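Local atomic coordinates of VAO-type flavoprotein oxidase VAO615 (Myceliophthora thermophila, PDB entry 6F72), a protein that carries one bicovalently bound FAD and is probably a secreted oxidase, rapidly reoxidised by molecular oxygen when reduced, whose substrate is not known. Residues A[314-317]-A[318-322]; A[423-426]-A[427-430]; A[530-533]-A[534-538]. All coordinates share one frame; numbering follows the deposited sequence.

Contact 1. Residues A[314-317]-A[318-322]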
loop_
_atom_site.group_PDB
_atom_site.type_symbol
_atom_site.label_atom_id
_atom_site.label_comp_id
_atom_site.label_asym_id
_atom_site.label_seq_id
_atom_site.Cartn_x
_atom_site.Cartn_y
_atom_site.Cartn_z
ATOM N N VAL A 314 -31.796 -7.442 -16.593
ATOM C CA VAL A 314 -31.251 -7.621 -17.952
ATOM C C VAL A 314 -30.548 -8.961 -18.195
ATOM O O VAL A 314 -30.268 -9.324 -19.348
ATOM C CB VAL A 314 -30.302 -6.457 -18.356
ATOM C CG1 VAL A 314 -31.082 -5.175 -18.590
ATOM C CG2 VAL A 314 -29.186 -6.249 -17.332
ATOM N N GLY A 315 -30.267 -9.683 -17.109
ATOM C CA GLY A 315 -29.486 -10.917 -17.161
ATOM C C GLY A 315 -27.998 -10.624 -17.157
ATOM O O GLY A 315 -27.573 -9.501 -17.437
ATOM N N ASN A 316 -27.206 -11.650 -16.866
ATOM C CA ASN A 316 -25.768 -11.506 -16.636
ATOM C C ASN A 316 -24.968 -11.089 -17.869
ATOM O O ASN A 316 -23.946 -10.400 -17.748
ATOM C CB ASN A 316 -25.188 -12.793 -16.047
ATOM C CG ASN A 316 -23.877 -12.564 -15.327
ATOM O OD1 ASN A 316 -22.833 -13.055 -15.751
ATOM N ND2 ASN A 316 -23.926 -11.815 -14.231
ATOM N N GLU A 317 -25.435 -11.503 -19.044
ATOM C CA GLU A 317 -24.751 -11.191 -20.294
ATOM C C GLU A 317 -24.765 -9.703 -20.655
ATOM O O GLU A 317 -23.747 -9.173 -21.118
ATOM C CB GLU A 317 -25.297 -12.042 -21.442
ATOM C CG GLU A 317 -24.512 -13.331 -21.670
ATOM C CD GLU A 317 -23.106 -13.098 -22.233
ATOM O OE1 GLU A 317 -22.889 -12.118 -22.983
ATOM O OE2 GLU A 317 -22.205 -13.914 -21.937
ATOM N N VAL A 318 -25.913 -9.050 -20.444
ATOM C CA VAL A 318 -26.066 -7.601 -20.680
ATOM C C VAL A 318 -25.285 -6.821 -19.618
ATOM O O VAL A 318 -24.666 -5.796 -19.935
ATOM C CB VAL A 318 -27.557 -7.157 -20.744
ATOM C CG1 VAL A 318 -27.695 -5.637 -20.804
ATOM C CG2 VAL A 318 -28.267 -7.783 -21.945
ATOM N N TYR A 319 -25.303 -7.327 -18.376
ATOM C CA TYR A 319 -24.498 -6.780 -17.274
ATOM C C TYR A 319 -23.023 -6.630 -17.651
ATOM O O TYR A 319 -22.457 -5.558 -17.458
ATOM C CB TYR A 319 -24.639 -7.616 -15.984
ATOM C CG TYR A 319 -23.597 -7.295 -14.919
ATOM C CD1 TYR A 319 -23.685 -6.124 -14.150
ATOM C CD2 TYR A 319 -22.508 -8.150 -14.695
ATOM C CE1 TYR A 319 -22.723 -5.819 -13.187
ATOM C CE2 TYR A 319 -21.541 -7.850 -13.736
ATOM C CZ TYR A 319 -21.655 -6.690 -12.984
ATOM O OH TYR A 319 -20.700 -6.397 -12.036
ATOM N N TRP A 320 -22.417 -7.696 -18.187
ATOM C CA TRP A 320 -20.992 -7.671 -18.535
ATOM C C TRP A 320 -20.647 -6.779 -19.725
ATOM O O TRP A 320 -19.551 -6.213 -19.785
ATOM C CB TRP A 320 -20.414 -9.077 -18.697
ATOM C CG TRP A 320 -20.196 -9.733 -17.375
ATOM C CD1 TRP A 320 -20.874 -10.813 -16.881
ATOM C CD2 TRP A 320 -19.270 -9.334 -16.346
ATOM N NE1 TRP A 320 -20.422 -11.119 -15.619
ATOM C CE2 TRP A 320 -19.439 -10.236 -15.263
ATOM C CE3 TRP A 320 -18.312 -8.311 -16.236
ATOM C CZ2 TRP A 320 -18.683 -10.148 -14.081
ATOM C CZ3 TRP A 320 -17.560 -8.222 -15.064
ATOM C CH2 TRP A 320 -17.751 -9.137 -13.999
ATOM N N GLU A 321 -21.594 -6.641 -20.646
ATOM C CA GLU A 321 -21.469 -5.693 -21.741
ATOM C C GLU A 321 -21.550 -4.254 -21.227
ATOM O O GLU A 321 -20.879 -3.363 -21.768
ATOM C CB GLU A 321 -22.531 -5.955 -22.809
ATOM C CG GLU A 321 -22.319 -7.280 -23.531
ATOM C CD GLU A 321 -23.393 -7.604 -24.549
ATOM O OE1 GLU A 321 -24.444 -6.924 -24.592
ATOM O OE2 GLU A 321 -23.172 -8.558 -25.319
ATOM N N ALA A 322 -22.356 -4.048 -20.180
ATOM C CA ALA A 322 -22.551 -2.736 -19.570
ATOM C C ALA A 322 -21.319 -2.270 -18.774
ATOM O O ALA A 322 -21.042 -1.070 -18.700
ATOM C CB ALA A 322 -23.799 -2.736 -18.700
HETATM O O HOH W 1 -28.186 -10.695 -20.285
#

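Contact 2. Residues A[423-426]-A[427-430]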
loop_
_atom_site.group_PDB
_atom_site.type_symbol
_atom_site.label_atom_id
_atom_site.label_comp_id
_atom_site.label_asym_id
_atom_site.label_seq_id
_atom_site.Cartn_x
_atom_site.Cartn_y
_atom_site.Cartn_z
ATOM N N VAL A 423 -8.759 -0.949 -23.116
ATOM C CA VAL A 423 -10.168 -0.654 -22.853
ATOM C C VAL A 423 -10.875 0.022 -24.037
ATOM O O VAL A 423 -12.017 -0.304 -24.359
ATOM C CB VAL A 423 -10.321 0.228 -21.596
ATOM C CG1 VAL A 423 -11.769 0.625 -21.391
ATOM C CG2 VAL A 423 -9.790 -0.489 -20.362
ATOM N N THR A 424 -10.203 0.979 -24.665
ATOM C CA THR A 424 -10.820 1.788 -25.735
ATOM C C THR A 424 -10.984 1.057 -27.079
ATOM O O THR A 424 -11.786 1.485 -27.923
ATOM C CB THR A 424 -10.085 3.124 -25.912
ATOM O OG1 THR A 424 -8.703 2.865 -26.171
ATOM C CG2 THR A 424 -10.214 3.943 -24.629
ATOM N N ASP A 425 -10.244 -0.041 -27.264
ATOM C CA ASP A 425 -10.468 -0.969 -28.385
ATOM C C ASP A 425 -11.405 -2.132 -27.963
ATOM O O ASP A 425 -11.001 -2.983 -27.162
ATOM C CB ASP A 425 -9.128 -1.495 -28.934
ATOM C CG ASP A 425 -9.297 -2.569 -30.035
ATOM O OD1 ASP A 425 -10.383 -2.711 -30.642
ATOM O OD2 ASP A 425 -8.317 -3.290 -30.301
ATOM N N PRO A 426 -12.642 -2.186 -28.527
ATOM C CA PRO A 426 -13.646 -3.234 -28.213
ATOM C C PRO A 426 -13.116 -4.681 -28.197
ATOM O O PRO A 426 -13.575 -5.494 -27.390
ATOM C CB PRO A 426 -14.687 -3.073 -29.326
ATOM C CG PRO A 426 -14.587 -1.649 -29.739
ATOM C CD PRO A 426 -13.161 -1.219 -29.520
ATOM N N LYS A 427 -12.167 -4.970 -29.092
ATOM C CA LYS A 427 -11.494 -6.266 -29.218
ATOM C C LYS A 427 -10.724 -6.654 -27.957
ATOM O O LYS A 427 -10.982 -7.694 -27.362
ATOM C CB LYS A 427 -10.527 -6.215 -30.397
ATOM C CG LYS A 427 -10.097 -7.563 -30.960
ATOM C CD LYS A 427 -10.984 -8.035 -32.120
ATOM C CE LYS A 427 -11.116 -7.051 -33.292
ATOM N NZ LYS A 427 -9.834 -6.427 -33.741
ATOM N N SER A 428 -9.757 -5.826 -27.578
ATOM C CA SER A 428 -8.968 -6.063 -26.378
ATOM C C SER A 428 -9.798 -5.851 -25.098
ATOM O O SER A 428 -9.554 -6.517 -24.090
ATOM C CB SER A 428 -7.673 -5.243 -26.397
ATOM O OG SER A 428 -7.888 -3.928 -26.881
ATOM N N ASN A 429 -10.792 -4.959 -25.162
ATOM C CA ASN A 429 -11.730 -4.742 -24.054
ATOM C C ASN A 429 -12.603 -5.965 -23.725
ATOM O O ASN A 429 -13.008 -6.167 -22.563
ATOM C CB ASN A 429 -12.630 -3.532 -24.317
ATOM C CG ASN A 429 -13.209 -2.953 -23.032
ATOM O OD1 ASN A 429 -12.588 -3.031 -21.976
ATOM N ND2 ASN A 429 -14.404 -2.374 -23.119
ATOM N N ALA A 430 -12.902 -6.762 -24.753
ATOM C CA ALA A 430 -13.624 -8.019 -24.578
ATOM C C ALA A 430 -12.791 -8.982 -23.731
ATOM O O ALA A 430 -13.316 -9.573 -22.792
ATOM C CB ALA A 430 -13.980 -8.628 -25.925
#

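Contact 3. Residues A[530-533]-A[534-538]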
loop_
_atom_site.group_PDB
_atom_site.type_symbol
_atom_site.label_atom_id
_atom_site.label_comp_id
_atom_site.label_asym_id
_atom_site.label_seq_id
_atom_site.Cartn_x
_atom_site.Cartn_y
_atom_site.Cartn_z
ATOM N N SER A 530 7.729 -7.076 -13.939
ATOM C CA SER A 530 6.416 -6.474 -13.844
ATOM C C SER A 530 6.356 -5.252 -12.920
ATOM O O SER A 530 5.626 -4.294 -13.208
ATOM C CB SER A 530 5.387 -7.503 -13.443
ATOM O OG SER A 530 4.109 -7.006 -13.760
ATOM N N PHE A 531 7.112 -5.271 -11.823
ATOM C CA PHE A 531 7.084 -4.142 -10.889
ATOM C C PHE A 531 7.916 -2.962 -11.385
ATOM O O PHE A 531 7.533 -1.813 -11.188
ATOM C CB PHE A 531 7.581 -4.527 -9.482
ATOM C CG PHE A 531 6.741 -5.557 -8.762
ATOM C CD1 PHE A 531 5.516 -5.989 -9.253
ATOM C CD2 PHE A 531 7.172 -6.045 -7.508
ATOM C CE1 PHE A 531 4.762 -6.925 -8.561
ATOM C CE2 PHE A 531 6.413 -6.967 -6.804
ATOM C CZ PHE A 531 5.215 -7.415 -7.339
ATOM N N TYR A 532 9.056 -3.257 -12.006
ATOM C CA TYR A 532 10.070 -2.249 -12.297
ATOM C C TYR A 532 10.313 -2.017 -13.785
ATOM O O TYR A 532 10.612 -0.891 -14.187
ATOM C CB TYR A 532 11.373 -2.586 -11.564
ATOM C CG TYR A 532 11.167 -2.855 -10.097
ATOM C CD1 TYR A 532 10.900 -1.802 -9.191
ATOM C CD2 TYR A 532 11.228 -4.152 -9.599
ATOM C CE1 TYR A 532 10.704 -2.056 -7.828
ATOM C CE2 TYR A 532 11.036 -4.414 -8.249
ATOM C CZ TYR A 532 10.776 -3.368 -7.363
ATOM O OH TYR A 532 10.569 -3.633 -6.019
ATOM N N GLY A 533 10.168 -3.065 -14.601
ATOM C CA GLY A 533 10.364 -2.931 -16.055
ATOM C C GLY A 533 11.768 -2.461 -16.412
ATOM O O GLY A 533 12.756 -2.912 -15.811
ATOM N N ASP A 534 11.857 -1.544 -17.381
ATOM C CA ASP A 534 13.152 -1.092 -17.890
ATOM C C ASP A 534 13.929 -0.234 -16.875
ATOM O O ASP A 534 15.154 -0.229 -16.915
ATOM C CB ASP A 534 13.017 -0.397 -19.269
ATOM C CG ASP A 534 12.445 -1.324 -20.344
ATOM O OD1 ASP A 534 12.841 -2.509 -20.385
ATOM O OD2 ASP A 534 11.591 -0.871 -21.151
ATOM N N ASN A 535 13.228 0.433 -15.953
ATOM C CA ASN A 535 13.857 1.190 -14.849
ATOM C C ASN A 535 14.767 0.397 -13.919
ATOM O O ASN A 535 15.559 0.995 -13.194
ATOM C CB ASN A 535 12.816 1.898 -13.983
ATOM C CG ASN A 535 12.307 3.171 -14.605
ATOM O OD1 ASN A 535 12.963 3.778 -15.464
ATOM N ND2 ASN A 535 11.126 3.596 -14.167
ATOM N N TYR A 536 14.653 -0.933 -13.949
ATOM C CA TYR A 536 15.339 -1.790 -12.984
ATOM C C TYR A 536 16.864 -1.653 -12.941
ATOM O O TYR A 536 17.435 -1.621 -11.849
ATOM C CB TYR A 536 14.925 -3.274 -13.107
ATOM C CG TYR A 536 15.297 -4.049 -11.865
ATOM C CD1 TYR A 536 14.477 -3.997 -10.734
ATOM C CD2 TYR A 536 16.482 -4.798 -11.803
ATOM C CE1 TYR A 536 14.816 -4.670 -9.574
ATOM C CE2 TYR A 536 16.829 -5.484 -10.644
ATOM C CZ TYR A 536 15.990 -5.413 -9.539
ATOM O OH TYR A 536 16.301 -6.087 -8.377
ATOM N N ALA A 537 17.512 -1.560 -14.102
ATOM C CA ALA A 537 18.972 -1.418 -14.149
ATOM C C ALA A 537 19.424 -0.169 -13.380
ATOM O O ALA A 537 20.382 -0.237 -12.600
ATOM C CB ALA A 537 19.470 -1.379 -15.585
ATOM N N ARG A 538 18.709 0.942 -13.582
ATOM C CA ARG A 538 19.058 2.222 -12.962
ATOM C C ARG A 538 18.723 2.230 -11.474
ATOM O O ARG A 538 19.499 2.756 -10.670
ATOM C CB ARG A 538 18.399 3.416 -13.656
ATOM C CG ARG A 538 19.109 4.718 -13.317
ATOM C CD ARG A 538 18.300 5.953 -13.650
ATOM N NE ARG A 538 18.848 7.090 -12.922
ATOM C CZ ARG A 538 18.245 8.265 -12.771
ATOM N NH1 ARG A 538 17.047 8.483 -13.308
ATOM N NH2 ARG A 538 18.852 9.227 -12.082
HETATM O O HOH W 2 9.589 1.358 -13.331
#

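Contact 1. Residues A[314-317]-A[318-322]
Val314 lies against Val318 where the chain enters the first turn of helix 316-335, the helix that follows strand 302-310 of the seven-stranded antiparallel sheet. The two valines cross at about a right angle, with Val314 CB 3.7 Å from Val318 CG1 and Val314 CG2 meeting the same methyl. Water 1 closes this end: it donates to Val314 O at 2.7 Å and accepts from Val318 N, so an amide of the first turn is paired through solvent with the residue ahead of the cap. Gly315 is the N-cap, and its positive phi of 83° turns the chain into the helix. Its carbonyl accepts from Tyr319 N (Tyr319 N to Gly315 O 3.3 Å). Tyr319 puts CE2 over one face of the Trp320 ring and its OH on Gly345 O. Asn316 O then accepts from Trp320 N at 3.1 Å, while the side chain of Asn316 runs alongside the indole, pointing the same way. With its CG anti to the backbone N (chi1 -159°), the amide brings OD1 to the indole edge, near the ring plane, at 3.1 Å from Trp320 NE1; amide and ring planes stand 80° apart. Asn316 ND2 is hydrogen-bonded to Asp311 OD2 and to the carbonyl of Asn346, tying the helix start to two loops. Glu317 faces solvent, bends at chi2 and forms a salt bridge with Arg437 of helix 426-439, a helix that Trp320 also touches. That bridge probably eases the proximity of a second carboxylate, Glu321 OE2, at 4.3 Å from Glu317 OE1. The backbone bond from Glu321 N to Glu317 O is weak, and Glu321 CG sits 3.4 Å from that same oxygen, Glu317 O.

Contact 2. Residues A[423-426]-A[427-430]
Asp425 O is the acceptor on which the turn closes: Asn429 N donates to it at 2.8 Å, nearly along the C=O axis, and Ser428 OG stands 3.3 Å from the same Asp425 O. The serine hydroxyl has another acceptor, Leu422 O, so its one proton may go to either carbonyl. Its chi1 of 41° sets OG between the backbone N and carbonyl carbon, beside Asp425 CB at 3.4 Å. Asp425 is the N-cap of helix 426-439, which follows directly on the short helix 420-424, and Pro426 occupies the first turn. The cap bond runs from Lys427 N to Asp425 OD1 at 3.3 Å and meets the carboxylate from above its plane, 71° out of it. The Asp425 and Lys427 side chains lie side by side, pointing the same way, with Asp425 OD1 3.5 Å from Lys427 CB; the lysine chain is bent at three torsions and its ammonium does not touch the carboxylate. Ala430 N continues the helix by donating to Pro426 O. Buried Asn429 turns back across Val423, its CG 3.2 Å from Val423 O and its OD1 3.8 Å from Val423 CG1. Its ND2 goes beyond the turn to Ala324 O of helix 316-335, whose His327 also touches Val423.

Contact 3. Residues A[530-533]-A[534-538]
Tyr532 and Tyr536 meet across the bend between helix 527-532 and helix 536-546, within the berberine-like region of this flavoprotein. Their side chains cross obliquely, ring planes at 51° and centroids 5.3 Å apart, with Tyr532 CD2 only 3.4 Å from Tyr536 CD1 at the edge of the second ring. Tyr536 CG is anti to its own amide nitrogen (chi1 -162°), which brings the CD1 edge of the ring against Tyr532 CB, close to the ring plane. Both phenol ends find partners away from the bend: Tyr532 OH bonds to the carbonyl of Thr556, and Tyr536 OH to the amide of Gly559, with a weak second hydrogen bond to Glu561 OE1. At the bend itself Gly533, with positive phi, is the first residue to leave the helical path. The backbone bonds here are weak: Asn535 N reaches Tyr532 O at 3.4 Å with a strongly bent N-H angle of 123°, whereas Tyr536 N to Gly533 O, at 3.3 Å, is long but straight. Water 2 lies beside the first of these, 2.6 Å from Tyr532 O, and accepts from Asn535 ND2 at 2.8 Å. The same Asn535 ND2 makes a weak bond to Ser464, and the Asn535 side chain touches Trp276 of helix 272-278. Polar pairing across the bend thus depends on two weak amide bonds and a water held by Asn535 ND2 close to Tyr532 O, while the tyrosines add apolar contact, which suggests that the bend owes part of its fixation to their hydroxyl bonds with the 556-559 backbone.

Overall arrangement
Contacts 1 and 2 are neighbours in the fold, their centres about 16 Å apart: each opens a helix, 316-335 and 426-439, and these two helices touch through Trp320 and Asn429. Both contain the N-cap of their helix: Gly315 in contact 1, where a water links Val314 O to Val318 N, and Asp425, with a side-chain capping bond, in contact 2. All three contacts are partly buried and none is wholly core; contact 3 lies nearer the centre of the chain and joins two helices through a glycine bend. There an oblique tyrosine pair, the side chain of Tyr532 about 9 Å from the FAD, takes the place of the nearby carboxylates of contact 1.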